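Local structure of thiosulfate sulfurtransferase (Pseudomonas aeruginosa, 1YT8) at residues P170-V178 with D331-A339. The protein probably transfers sulfur from thiosulfate to cyanide, as expected of a protein built from four rhodanese-like domains. Numbering follows the deposited sequence.
Sequences PGAELVLRV and DGVRANMSA
R334 NH1 donates a nearly straight bond (166°, 2.8 Å) to the syn lone pair of E173 OE2. The acceptor lies in the guanidinium plane, yet carboxylate and guanidinium stand almost perpendicular, 82° apart. A bend at chi3 (-73°) carries NE back toward D331 while NH1 stays at E173. L176 CD2 lies over one guanidinium face, toward its rim, 3.8 Å from R334 NE. The long, many-handed arginine suits this place: NE and NH2 both take D331 OD1 from above the carboxylate plane, and E293 and D330 also pair with it. D331 OD2 accepts from V333 N, closing an Asx turn, and from R334 N, an Asx motif at the helix start. E173 bridges the two arginines, R177 gripping OE1 through NE and NH2, so R177 NH2 and R334 NH1 can lie close together. Beside the charges, branched V175 and L176 pack on V333, V175 CG1 meeting V333 CG1 at 3.7 Å. The flexible side chain of selenomethionine M337 crosses V175 at about a right angle, its CG touching V175 CG2. Small A172 lets the backbones approach, its CB facing S338 OG. This buried interdomain contact, a salt-bridge network beside an apolar patch, joins helices of two rhodanese-like domains.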
loop_
_atom_site.group_PDB
_atom_site.type_symbol
_atom_site.label_atom_id
_atom_site.label_comp_id
_atom_site.label_asym_id
_atom_site.label_seq_id
_atom_site.Cartn_x
_atom_site.Cartn_y
_atom_site.Cartn_z
ATOM N N PRO A 170 3.112 1.293 15.646
ATOM C CA PRO A 170 2.898 0.590 14.377
ATOM C C PRO A 170 3.148 -0.912 14.489
ATOM O O PRO A 170 4.082 -1.352 15.160
ATOM C CB PRO A 170 3.874 1.286 13.433
ATOM C CG PRO A 170 3.853 2.696 13.938
ATOM C CD PRO A 170 3.946 2.489 15.439
ATOM N N GLY A 171 2.295 -1.678 13.816
ATOM C CA GLY A 171 2.350 -3.132 13.828
ATOM C C GLY A 171 3.626 -3.893 14.147
ATOM O O GLY A 171 3.661 -4.668 15.105
ATOM N N ALA A 172 4.668 -3.699 13.346
ATOM C CA ALA A 172 5.917 -4.422 13.566
ATOM C C ALA A 172 6.665 -4.015 14.832
ATOM O O ALA A 172 7.508 -4.763 15.319
ATOM C CB ALA A 172 6.828 -4.273 12.354
ATOM N N GLU A 173 6.348 -2.841 15.368
ATOM C CA GLU A 173 7.003 -2.339 16.572
ATOM C C GLU A 173 6.441 -2.937 17.868
ATOM O O GLU A 173 7.081 -2.871 18.913
ATOM C CB GLU A 173 6.869 -0.812 16.652
ATOM C CG GLU A 173 7.383 -0.023 15.445
ATOM C CD GLU A 173 8.895 -0.089 15.278
ATOM O OE1 GLU A 173 9.606 -0.255 16.293
ATOM O OE2 GLU A 173 9.373 0.047 14.131
ATOM N N LEU A 174 5.249 -3.522 17.802
ATOM C CA LEU A 174 4.605 -4.077 18.993
ATOM C C LEU A 174 5.447 -4.997 19.875
ATOM O O LEU A 174 5.628 -4.722 21.063
ATOM C CB LEU A 174 3.298 -4.774 18.595
ATOM C CG LEU A 174 2.191 -3.803 18.149
ATOM C CD1 LEU A 174 1.062 -4.578 17.500
ATOM C CD2 LEU A 174 1.674 -3.014 19.353
ATOM N N VAL A 175 5.965 -6.083 19.314
ATOM C CA VAL A 175 6.768 -7.012 20.102
ATOM C C VAL A 175 8.057 -6.361 20.603
ATOM O O VAL A 175 8.548 -6.682 21.688
ATOM C CB VAL A 175 7.098 -8.276 19.276
ATOM C CG1 VAL A 175 8.006 -9.211 20.066
ATOM C CG2 VAL A 175 5.802 -8.992 18.916
ATOM N N LEU A 176 8.591 -5.428 19.824
ATOM C CA LEU A 176 9.827 -4.742 20.193
ATOM C C LEU A 176 9.680 -3.694 21.302
ATOM O O LEU A 176 10.563 -3.559 22.148
ATOM C CB LEU A 176 10.437 -4.062 18.963
ATOM C CG LEU A 176 11.739 -3.263 19.149
ATOM C CD1 LEU A 176 12.888 -4.205 19.483
ATOM C CD2 LEU A 176 12.058 -2.498 17.869
ATOM N N ARG A 177 8.569 -2.960 21.303
ATOM C CA ARG A 177 8.371 -1.886 22.279
ATOM C C ARG A 177 7.493 -2.166 23.495
ATOM O O ARG A 177 7.549 -1.417 24.470
ATOM C CB ARG A 177 7.784 -0.663 21.572
ATOM C CG ARG A 177 8.370 -0.376 20.200
ATOM C CD ARG A 177 9.715 0.308 20.276
ATOM N NE ARG A 177 10.283 0.476 18.941
ATOM C CZ ARG A 177 11.430 1.096 18.686
ATOM N NH1 ARG A 177 12.138 1.619 19.678
ATOM N NH2 ARG A 177 11.878 1.177 17.439
ATOM N N VAL A 178 6.691 -3.227 23.449
ATOM C CA VAL A 178 5.756 -3.516 24.537
ATOM C C VAL A 178 6.305 -3.606 25.961
ATOM O O VAL A 178 5.646 -3.167 26.906
ATOM C CB VAL A 178 4.923 -4.798 24.241
ATOM C CG1 VAL A 178 5.795 -6.036 24.328
ATOM C CG2 VAL A 178 3.746 -4.888 25.213
ATOM N N ASP A 331 17.365 -4.863 14.820
ATOM C CA ASP A 331 16.973 -5.157 16.195
ATOM C C ASP A 331 16.707 -6.629 16.487
ATOM O O ASP A 331 16.669 -7.033 17.649
ATOM C CB ASP A 331 15.716 -4.358 16.535
ATOM C CG ASP A 331 14.612 -4.566 15.517
ATOM O OD1 ASP A 331 14.661 -3.912 14.451
ATOM O OD2 ASP A 331 13.709 -5.393 15.773
ATOM N N GLY A 332 16.493 -7.421 15.443
ATOM C CA GLY A 332 16.231 -8.837 15.640
ATOM C C GLY A 332 14.798 -9.183 16.015
ATOM O O GLY A 332 14.514 -10.320 16.388
ATOM N N VAL A 333 13.889 -8.217 15.915
ATOM C CA VAL A 333 12.488 -8.458 16.251
ATOM C C VAL A 333 11.527 -8.154 15.102
ATOM O O VAL A 333 10.751 -9.011 14.686
ATOM C CB VAL A 333 12.039 -7.600 17.464
ATOM C CG1 VAL A 333 10.540 -7.793 17.715
ATOM C CG2 VAL A 333 12.827 -7.989 18.709
ATOM N N ARG A 334 11.584 -6.927 14.600
ATOM C CA ARG A 334 10.689 -6.475 13.539
ATOM C C ARG A 334 10.654 -7.315 12.270
ATOM O O ARG A 334 9.575 -7.678 11.796
ATOM C CB ARG A 334 10.996 -5.014 13.212
ATOM C CG ARG A 334 10.676 -4.094 14.382
ATOM C CD ARG A 334 10.985 -2.643 14.085
ATOM N NE ARG A 334 12.421 -2.386 14.070
ATOM C CZ ARG A 334 12.959 -1.172 14.052
ATOM N NH1 ARG A 334 12.180 -0.098 14.044
ATOM N NH2 ARG A 334 14.278 -1.033 14.052
ATOM N N ALA A 335 11.822 -7.623 11.719
ATOM C CA ALA A 335 11.883 -8.434 10.512
ATOM C C ALA A 335 11.374 -9.852 10.800
ATOM O O ALA A 335 10.608 -10.408 10.017
ATOM C CB ALA A 335 13.315 -8.476 9.978
ATOM N N ASN A 336 11.786 -10.432 11.926
ATOM C CA ASN A 336 11.338 -11.778 12.274
ATOM C C ASN A 336 9.821 -11.865 12.409
ATOM O O ASN A 336 9.205 -12.797 11.887
ATOM C CB ASN A 336 11.976 -12.263 13.590
ATOM C CG ASN A 336 13.401 -12.762 13.407
ATOM O OD1 ASN A 336 13.712 -13.465 12.441
ATOM N ND2 ASN A 336 14.272 -12.417 14.353
HETATM N N MSE A 337 9.220 -10.908 13.112
HETATM C CA MSE A 337 7.772 -10.916 13.296
HETATM C C MSE A 337 7.032 -10.703 11.978
HETATM O O MSE A 337 6.091 -11.429 11.665
HETATM C CB MSE A 337 7.336 -9.852 14.311
HETATM C CG MSE A 337 7.681 -10.157 15.770
HETATM SE SE MSE A 337 7.210 -11.936 16.415
HETATM C CE MSE A 337 5.282 -11.898 16.132
ATOM N N SER A 338 7.459 -9.711 11.202
ATOM C CA SER A 338 6.814 -9.427 9.924
ATOM C C SER A 338 6.930 -10.620 8.983
ATOM O O SER A 338 5.978 -10.961 8.274
ATOM C CB SER A 338 7.437 -8.184 9.277
ATOM O OG SER A 338 7.198 -7.028 10.064
ATOM N N ALA A 339 8.101 -11.252 8.976
ATOM C CA ALA A 339 8.335 -12.419 8.129
ATOM C C ALA A 339 7.421 -13.577 8.534
ATOM O O ALA A 339 6.897 -14.290 7.677
ATOM C CB ALA A 339 9.797 -12.849 8.219
#